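Local coordinates for protein putative glycoside hydrolase (Bacteroides thetaiotaomicron VPI-5482, PDB 3HBZ) that is of unknown function but binds calcium and may take part in carbohydrate metabolism, perhaps as a glycoside hydrolase, at residues I241-Y246 against V308-T313; A179-I184 against K198-G203. One frame throughout, in Å; residues are numbered along the deposited sequence.

Interaction 1: residues I241-Y246 against V308-T313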
ATOM      1  N   ILE A 241      -9.191  -0.016  11.850  1.00 21.28           N
ATOM      2  CA  ILE A 241      -9.715   0.028  10.506  1.00 21.50           C
ATOM      3  C   ILE A 241     -10.162   1.466  10.275  1.00 23.68           C
ATOM      4  O   ILE A 241     -10.965   1.990  11.045  1.00 23.85           O
ATOM      5  CB  ILE A 241     -10.961  -0.908  10.348  1.00 20.85           C
ATOM      6  CG1 ILE A 241     -10.612  -2.341  10.764  1.00 25.65           C
ATOM      7  CG2 ILE A 241     -11.516  -0.795   8.891  1.00 20.35           C
ATOM      8  CD1 ILE A 241     -11.783  -3.369  10.830  1.00 26.25           C
ATOM      9  N   TYR A 242      -9.610   2.116   9.261  1.00 22.55           N
ATOM     10  CA  TYR A 242      -9.901   3.494   9.041  1.00 23.51           C
ATOM     11  C   TYR A 242      -9.726   3.876   7.583  1.00 24.17           C
ATOM     12  O   TYR A 242      -9.205   3.080   6.783  1.00 25.76           O
ATOM     13  CB  TYR A 242      -9.086   4.350   9.987  1.00 26.50           C
ATOM     14  CG  TYR A 242      -7.579   4.332   9.830  1.00 26.69           C
ATOM     15  CD1 TYR A 242      -6.933   5.274   9.029  1.00 26.34           C
ATOM     16  CD2 TYR A 242      -6.808   3.435  10.520  1.00 29.11           C
ATOM     17  CE1 TYR A 242      -5.529   5.321   8.926  1.00 28.02           C
ATOM     18  CE2 TYR A 242      -5.381   3.428  10.394  1.00 27.34           C
ATOM     19  CZ  TYR A 242      -4.757   4.394   9.612  1.00 28.77           C
ATOM     20  OH  TYR A 242      -3.374   4.441   9.508  1.00 30.30           O
ATOM     21  N   ALA A 243     -10.217   5.066   7.238  1.00 22.24           N
ATOM     22  CA  ALA A 243     -10.070   5.649   5.910  1.00 23.30           C
ATOM     23  C   ALA A 243      -9.956   7.152   6.071  1.00 27.39           C
ATOM     24  O   ALA A 243     -10.495   7.728   7.035  1.00 24.44           O
ATOM     25  CB  ALA A 243     -11.253   5.281   4.978  1.00 21.60           C
ATOM     26  N   ILE A 244      -9.188   7.773   5.178  1.00 27.58           N
ATOM     27  CA  ILE A 244      -8.972   9.226   5.193  1.00 27.33           C
ATOM     28  C   ILE A 244      -9.127   9.757   3.762  1.00 28.37           C
ATOM     29  O   ILE A 244      -8.930   9.037   2.790  1.00 29.05           O
ATOM     30  CB  ILE A 244      -7.613   9.601   5.775  1.00 26.44           C
ATOM     31  CG1 ILE A 244      -6.469   8.910   4.994  1.00 25.99           C
ATOM     32  CG2 ILE A 244      -7.525   9.211   7.236  1.00 25.60           C
ATOM     33  CD1 ILE A 244      -5.041   9.227   5.522  1.00 23.70           C
HETATM   34  N   MSE A 245      -9.564  10.997   3.666  1.00 27.58           N
HETATM   35  CA  MSE A 245      -9.596  11.769   2.435  1.00 25.64           C
HETATM   36  C   MSE A 245      -8.845  13.060   2.746  1.00 26.16           C
HETATM   37  O   MSE A 245      -9.109  13.723   3.778  1.00 24.77           O
HETATM   38  CB  MSE A 245     -11.002  12.108   2.055  1.00 24.19           C
HETATM   39  CG  MSE A 245     -11.108  12.652   0.649  1.00 31.78           C
HETATM   40 SE   MSE A 245     -12.879  13.185   0.308  0.75 34.05          SE
HETATM   41  CE  MSE A 245     -12.710  13.460  -1.636  1.00 38.50           C
ATOM     42  N   TYR A 246      -7.891  13.393   1.888  1.00 22.76           N
ATOM     43  CA  TYR A 246      -7.145  14.634   2.008  1.00 25.39           C
ATOM     44  C   TYR A 246      -6.850  15.268   0.659  1.00 25.35           C
ATOM     45  O   TYR A 246      -6.775  14.601  -0.369  1.00 26.92           O
ATOM     46  CB  TYR A 246      -5.814  14.385   2.759  1.00 27.17           C
ATOM     47  CG  TYR A 246      -4.902  13.397   2.070  1.00 24.81           C
ATOM     48  CD1 TYR A 246      -5.051  12.026   2.240  1.00 24.17           C
ATOM     49  CD2 TYR A 246      -3.891  13.834   1.204  1.00 24.54           C
ATOM     50  CE1 TYR A 246      -4.178  11.106   1.613  1.00 24.86           C
ATOM     51  CE2 TYR A 246      -3.032  12.911   0.546  1.00 26.80           C
ATOM     52  CZ  TYR A 246      -3.167  11.576   0.756  1.00 27.15           C
ATOM     53  OH  TYR A 246      -2.333  10.713   0.044  1.00 23.77           O
ATOM     54  N   VAL A 308      -7.836   9.347  -1.344  1.00 22.11           N
ATOM     55  CA  VAL A 308      -8.427   8.565  -0.298  1.00 23.83           C
ATOM     56  C   VAL A 308      -7.484   7.427  -0.003  1.00 22.96           C
ATOM     57  O   VAL A 308      -6.879   6.860  -0.934  1.00 24.67           O
ATOM     58  CB  VAL A 308      -9.824   8.000  -0.693  1.00 25.64           C
ATOM     59  CG1 VAL A 308     -10.235   6.913   0.325  1.00 28.91           C
ATOM     60  CG2 VAL A 308     -10.873   9.154  -0.712  1.00 31.06           C
ATOM     61  N   ALA A 309      -7.354   7.104   1.285  1.00 23.49           N
ATOM     62  CA  ALA A 309      -6.707   5.879   1.757  1.00 24.69           C
ATOM     63  C   ALA A 309      -7.652   5.079   2.634  1.00 26.75           C
ATOM     64  O   ALA A 309      -8.444   5.650   3.406  1.00 25.74           O
ATOM     65  CB  ALA A 309      -5.422   6.210   2.572  1.00 24.99           C
ATOM     66  N   ILE A 310      -7.524   3.758   2.549  1.00 23.17           N
ATOM     67  CA  ILE A 310      -8.172   2.799   3.434  1.00 23.52           C
ATOM     68  C   ILE A 310      -7.028   2.027   4.066  1.00 24.09           C
ATOM     69  O   ILE A 310      -6.069   1.627   3.367  1.00 25.29           O
ATOM     70  CB  ILE A 310      -9.093   1.830   2.674  1.00 24.21           C
ATOM     71  CG1 ILE A 310     -10.300   2.560   2.073  1.00 21.99           C
ATOM     72  CG2 ILE A 310      -9.574   0.633   3.585  1.00 25.50           C
ATOM     73  CD1 ILE A 310     -10.994   1.761   0.967  1.00 22.96           C
ATOM     74  N   VAL A 311      -7.117   1.835   5.373  1.00 24.29           N
ATOM     75  CA  VAL A 311      -6.075   1.156   6.134  1.00 24.69           C
ATOM     76  C   VAL A 311      -6.670   0.153   7.125  1.00 24.48           C
ATOM     77  O   VAL A 311      -7.647   0.483   7.864  1.00 25.70           O
ATOM     78  CB  VAL A 311      -5.254   2.169   6.959  1.00 28.79           C
ATOM     79  CG1 VAL A 311      -4.108   1.419   7.662  1.00 24.68           C
ATOM     80  CG2 VAL A 311      -4.744   3.327   6.077  1.00 24.18           C
ATOM     81  N   PHE A 312      -6.094  -1.053   7.111  1.00 25.69           N
ATOM     82  CA  PHE A 312      -6.356  -2.130   8.057  1.00 25.33           C
ATOM     83  C   PHE A 312      -5.067  -2.490   8.773  1.00 23.49           C
ATOM     84  O   PHE A 312      -4.011  -2.566   8.139  1.00 26.16           O
ATOM     85  CB  PHE A 312      -6.837  -3.381   7.359  1.00 25.19           C
ATOM     86  CG  PHE A 312      -7.971  -3.154   6.399  1.00 25.70           C
ATOM     87  CD1 PHE A 312      -9.260  -3.065   6.875  1.00 26.37           C
ATOM     88  CD2 PHE A 312      -7.740  -3.084   5.048  1.00 29.10           C
ATOM     89  CE1 PHE A 312     -10.318  -2.854   6.019  1.00 26.52           C
ATOM     90  CE2 PHE A 312      -8.804  -2.886   4.151  1.00 28.48           C
ATOM     91  CZ  PHE A 312     -10.076  -2.772   4.641  1.00 27.39           C
ATOM     92  N   THR A 313      -5.150  -2.712  10.075  1.00 24.01           N
ATOM     93  CA  THR A 313      -3.998  -3.221  10.842  1.00 24.07           C
ATOM     94  C   THR A 313      -4.434  -4.107  12.024  1.00 21.93           C
ATOM     95  O   THR A 313      -5.425  -3.826  12.712  1.00 25.25           O
ATOM     96  CB  THR A 313      -3.068  -2.105  11.314  1.00 24.20           C
ATOM     97  OG1 THR A 313      -1.989  -2.711  12.053  1.00 26.22           O
ATOM     98  CG2 THR A 313      -3.802  -1.109  12.256  1.00 25.38           C
TER

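Interaction 2: residues A179-I184 against K198-G203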
ATOM      1  N   ALA A 179       3.192  -5.222  12.792  1.00 22.81           N
ATOM      2  CA  ALA A 179       1.776  -5.388  12.633  1.00 22.63           C
ATOM      3  C   ALA A 179       1.469  -5.825  11.232  1.00 25.05           C
ATOM      4  O   ALA A 179       2.129  -5.406  10.311  1.00 24.50           O
ATOM      5  CB  ALA A 179       0.990  -4.047  12.927  1.00 21.35           C
ATOM      6  N   GLY A 180       0.445  -6.644  11.059  1.00 24.53           N
ATOM      7  CA  GLY A 180      -0.046  -6.910   9.709  1.00 24.93           C
ATOM      8  C   GLY A 180      -0.864  -5.706   9.280  1.00 23.88           C
ATOM      9  O   GLY A 180      -1.799  -5.274   9.991  1.00 24.88           O
ATOM     10  N   ASN A 181      -0.558  -5.183   8.117  1.00 24.50           N
ATOM     11  CA  ASN A 181      -1.343  -4.116   7.530  1.00 23.66           C
ATOM     12  C   ASN A 181      -1.635  -4.281   6.032  1.00 26.54           C
ATOM     13  O   ASN A 181      -1.048  -5.107   5.312  1.00 29.24           O
ATOM     14  CB  ASN A 181      -0.680  -2.752   7.804  1.00 23.32           C
ATOM     15  CG  ASN A 181       0.708  -2.665   7.231  1.00 27.61           C
ATOM     16  OD1 ASN A 181       1.235  -3.628   6.654  1.00 29.71           O
ATOM     17  ND2 ASN A 181       1.302  -1.513   7.370  1.00 26.19           N
ATOM     18  N   LEU A 182      -2.582  -3.477   5.572  1.00 26.86           N
ATOM     19  CA  LEU A 182      -2.869  -3.386   4.165  1.00 24.96           C
ATOM     20  C   LEU A 182      -3.445  -2.016   3.973  1.00 25.03           C
ATOM     21  O   LEU A 182      -4.301  -1.583   4.775  1.00 26.32           O
ATOM     22  CB  LEU A 182      -3.880  -4.435   3.695  1.00 24.37           C
ATOM     23  CG  LEU A 182      -3.975  -4.648   2.186  1.00 25.27           C
ATOM     24  CD1 LEU A 182      -2.781  -5.566   1.770  1.00 25.56           C
ATOM     25  CD2 LEU A 182      -5.379  -5.256   1.754  1.00 20.60           C
ATOM     26  N   PHE A 183      -3.025  -1.347   2.905  1.00 23.40           N
ATOM     27  CA  PHE A 183      -3.547  -0.033   2.633  1.00 27.28           C
ATOM     28  C   PHE A 183      -3.497   0.391   1.173  1.00 25.00           C
ATOM     29  O   PHE A 183      -2.736  -0.128   0.381  1.00 23.64           O
ATOM     30  CB  PHE A 183      -2.803   1.009   3.505  1.00 25.30           C
ATOM     31  CG  PHE A 183      -1.283   0.988   3.338  1.00 26.30           C
ATOM     32  CD1 PHE A 183      -0.486   0.096   4.044  1.00 22.99           C
ATOM     33  CD2 PHE A 183      -0.666   1.845   2.478  1.00 23.46           C
ATOM     34  CE1 PHE A 183       0.866   0.078   3.907  1.00 25.68           C
ATOM     35  CE2 PHE A 183       0.692   1.830   2.323  1.00 26.76           C
ATOM     36  CZ  PHE A 183       1.473   0.950   3.047  1.00 25.34           C
ATOM     37  N   ILE A 184      -4.313   1.377   0.853  1.00 24.57           N
ATOM     38  CA  ILE A 184      -4.260   2.041  -0.427  1.00 23.88           C
ATOM     39  C   ILE A 184      -3.123   3.060  -0.409  1.00 24.50           C
ATOM     40  O   ILE A 184      -3.064   3.943   0.434  1.00 25.01           O
ATOM     41  CB  ILE A 184      -5.571   2.704  -0.786  1.00 23.45           C
ATOM     42  CG1 ILE A 184      -6.651   1.634  -1.037  1.00 23.46           C
ATOM     43  CG2 ILE A 184      -5.399   3.670  -2.089  1.00 22.63           C
ATOM     44  CD1 ILE A 184      -8.037   2.256  -1.251  1.00 26.29           C
ATOM     45  N   LYS A 198       7.302   6.865   7.726  1.00 25.81           N
ATOM     46  CA  LYS A 198       7.380   7.494   6.403  1.00 27.29           C
ATOM     47  C   LYS A 198       7.297   6.466   5.281  1.00 26.66           C
ATOM     48  O   LYS A 198       7.040   6.827   4.146  1.00 30.42           O
ATOM     49  CB  LYS A 198       8.672   8.284   6.231  1.00 28.17           C
ATOM     50  CG  LYS A 198       8.918   9.419   7.286  1.00 38.38           C
ATOM     51  CD  LYS A 198       7.956  10.523   7.177  1.00 47.85           C
ATOM     52  CE  LYS A 198       8.327  11.584   6.146  1.00 42.34           C
ATOM     53  NZ  LYS A 198       7.064  12.418   5.992  1.00 37.10           N
ATOM     54  N   ALA A 199       7.529   5.201   5.597  1.00 25.55           N
ATOM     55  CA  ALA A 199       7.492   4.135   4.608  1.00 26.77           C
ATOM     56  C   ALA A 199       6.079   3.846   4.104  1.00 23.74           C
ATOM     57  O   ALA A 199       5.910   3.448   2.945  1.00 28.32           O
ATOM     58  CB  ALA A 199       8.100   2.854   5.184  1.00 25.23           C
ATOM     59  N   THR A 200       5.076   3.992   4.958  1.00 23.92           N
ATOM     60  CA  THR A 200       3.677   3.740   4.578  1.00 24.27           C
ATOM     61  C   THR A 200       3.062   5.005   4.007  1.00 26.94           C
ATOM     62  O   THR A 200       2.621   5.889   4.746  1.00 27.61           O
ATOM     63  CB  THR A 200       2.842   3.221   5.775  1.00 30.21           C
ATOM     64  OG1 THR A 200       2.953   4.128   6.844  1.00 25.13           O
ATOM     65  CG2 THR A 200       3.358   1.889   6.267  1.00 24.12           C
ATOM     66  N   LYS A 201       3.008   5.071   2.670  1.00 25.38           N
ATOM     67  CA  LYS A 201       2.470   6.221   1.989  1.00 26.60           C
ATOM     68  C   LYS A 201       1.016   5.963   1.666  1.00 26.36           C
ATOM     69  O   LYS A 201       0.699   5.117   0.860  1.00 25.16           O
ATOM     70  CB  LYS A 201       3.255   6.533   0.727  1.00 27.18           C
ATOM     71  CG  LYS A 201       4.705   6.962   1.025  1.00 30.57           C
ATOM     72  CD  LYS A 201       5.468   7.350  -0.228  1.00 40.79           C
ATOM     73  CE  LYS A 201       6.735   8.171   0.112  1.00 51.05           C
ATOM     74  NZ  LYS A 201       7.684   8.366  -1.051  1.00 46.44           N
ATOM     75  N   PHE A 202       0.149   6.707   2.325  1.00 26.52           N
ATOM     76  CA  PHE A 202      -1.283   6.461   2.286  1.00 25.85           C
ATOM     77  C   PHE A 202      -1.980   7.340   1.269  1.00 26.87           C
ATOM     78  O   PHE A 202      -1.952   8.588   1.355  1.00 26.15           O
ATOM     79  CB  PHE A 202      -1.911   6.780   3.657  1.00 27.44           C
ATOM     80  CG  PHE A 202      -1.384   5.941   4.813  1.00 29.10           C
ATOM     81  CD1 PHE A 202      -1.282   4.558   4.715  1.00 28.88           C
ATOM     82  CD2 PHE A 202      -1.055   6.551   6.032  1.00 24.04           C
ATOM     83  CE1 PHE A 202      -0.836   3.771   5.796  1.00 27.72           C
ATOM     84  CE2 PHE A 202      -0.627   5.762   7.130  1.00 30.22           C
ATOM     85  CZ  PHE A 202      -0.515   4.388   7.016  1.00 27.07           C
ATOM     86  N   GLY A 203      -2.647   6.686   0.327  1.00 27.10           N
ATOM     87  CA  GLY A 203      -3.712   7.326  -0.466  1.00 24.85           C
ATOM     88  C   GLY A 203      -3.457   7.324  -1.957  1.00 26.90           C
ATOM     89  O   GLY A 203      -2.311   7.427  -2.378  1.00 25.86           O
TER

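Interaction 1: residues I241-Y246 against V308-T313
Val311 lies over one face of the Tyr242 ring, and this pair is the tight part of the contact. Val311 CB sits 3.6 Å from the centroid of the Tyr242 ring, a CH-pi contact. Val311 CG1 is 3.6 Å from Tyr242 CE2, and Val311 CG2 meets CE1. The Tyr242 CG stands between the backbone N and the carbonyl carbon (chi1 65°), and the two side chains run side by side, pointing the same way. Phe261 and Arg271 meet the Tyr242 side chain. The backbones bond beside this pair. Tyr242 N gives to Val311 O at 2.9 Å, and Val311 N returns a bond to Tyr242 O at 2.8 Å. Ile244 and Ala309 form a second hydrogen-bonded pair.

On the opposite face of the sheet, with Ile241, Ala243 and Met245, the side chains touch at fewer points. It is loosest at Ala243, whose CB is 4.1 Å from Ile310 CG1. Ile241 CG2 reaches Phe312 CE1 at 3.7 Å. The CG of selenomethionine Met245 touches Val308 CG2. Leu213, Phe284, Leu286 and Phe288 are among the residues that pack on this face. The contact fades at Thr313, which is partly exposed and whose OG1 makes weak hydrogen bonds to Gly180 O and Ser315 N.

Five successive pairs in register make this a regular antiparallel strand pair. It is consistent with the beta-sandwich fold of galactose-binding-like domains, the clan of this family.

Interaction 2: residues A179-I184 against K198-G203
Asn181 makes the first touch, with ND2 4.1 Å from Thr200 CG2. This is a loose contact; the polar end of Asn181 is held by Gly129 N, which bonds to OD1. Leu182 turns to Phe102 and Trp126 instead. Phe183 has the largest share of the contact. Its CG stands between the backbone N and the carbonyl carbon (chi1 55°), and the ring meets three successive residues. Phe183 CZ lies 3.8 Å from Thr200 CB. The backbone O of Lys201 sits at the ring edge, 3.6 Å from Phe183 CE2. Phe202 turns its edge to one face of Phe183, a T-shaped stack with planes at 86° and centroids 5.1 Å apart. An alanine at Phe183 would probably leave the edge of Phe202 without its aromatic face and open a gap beside Thr200. Ile184 closes the contact through its backbone. Ile184 O accepts a hydrogen bond from Gly203 N at 2.8 Å, with the donor tilted out of the carbonyl plane. Gly203 has a positive phi, at which a CB would press on the carbonyl oxygen of Phe202.

The strand segments 181-183 and 200-202 are inclined at 36° and draw together toward Ile184 and Gly203; they are not bonded neighbours. Both parent strands pair antiparallel with strand 306-313, where Phe202 also packs on Ala309 and Val311. Helix 196-199 leads into strand 200-205, which also pairs with strand 185-187.

Strand 306-313 joins the two contacts. It pairs with 240-247 in interaction 1, and with both 177-183 and 200-205, the strands of interaction 2. Phe312 N bonds to Leu182 O, and Tyr246 OH bonds to Phe202 O. Burial does not follow distance from the chain centre. Interaction 1 is fully buried at about 11 Å, centre to centre, while interaction 2 is only partly buried at about 5 Å. The chemistry differs too. Interaction 1 is a regular backbone ladder with aliphatic and aliphatic-aromatic packing on both faces. Interaction 2 joins inclined strands through an aromatic pair and one backbone bond, and Lys201 NZ hydrogen-bonds a hexaethylene glycol, probably from the crystallisation liquor.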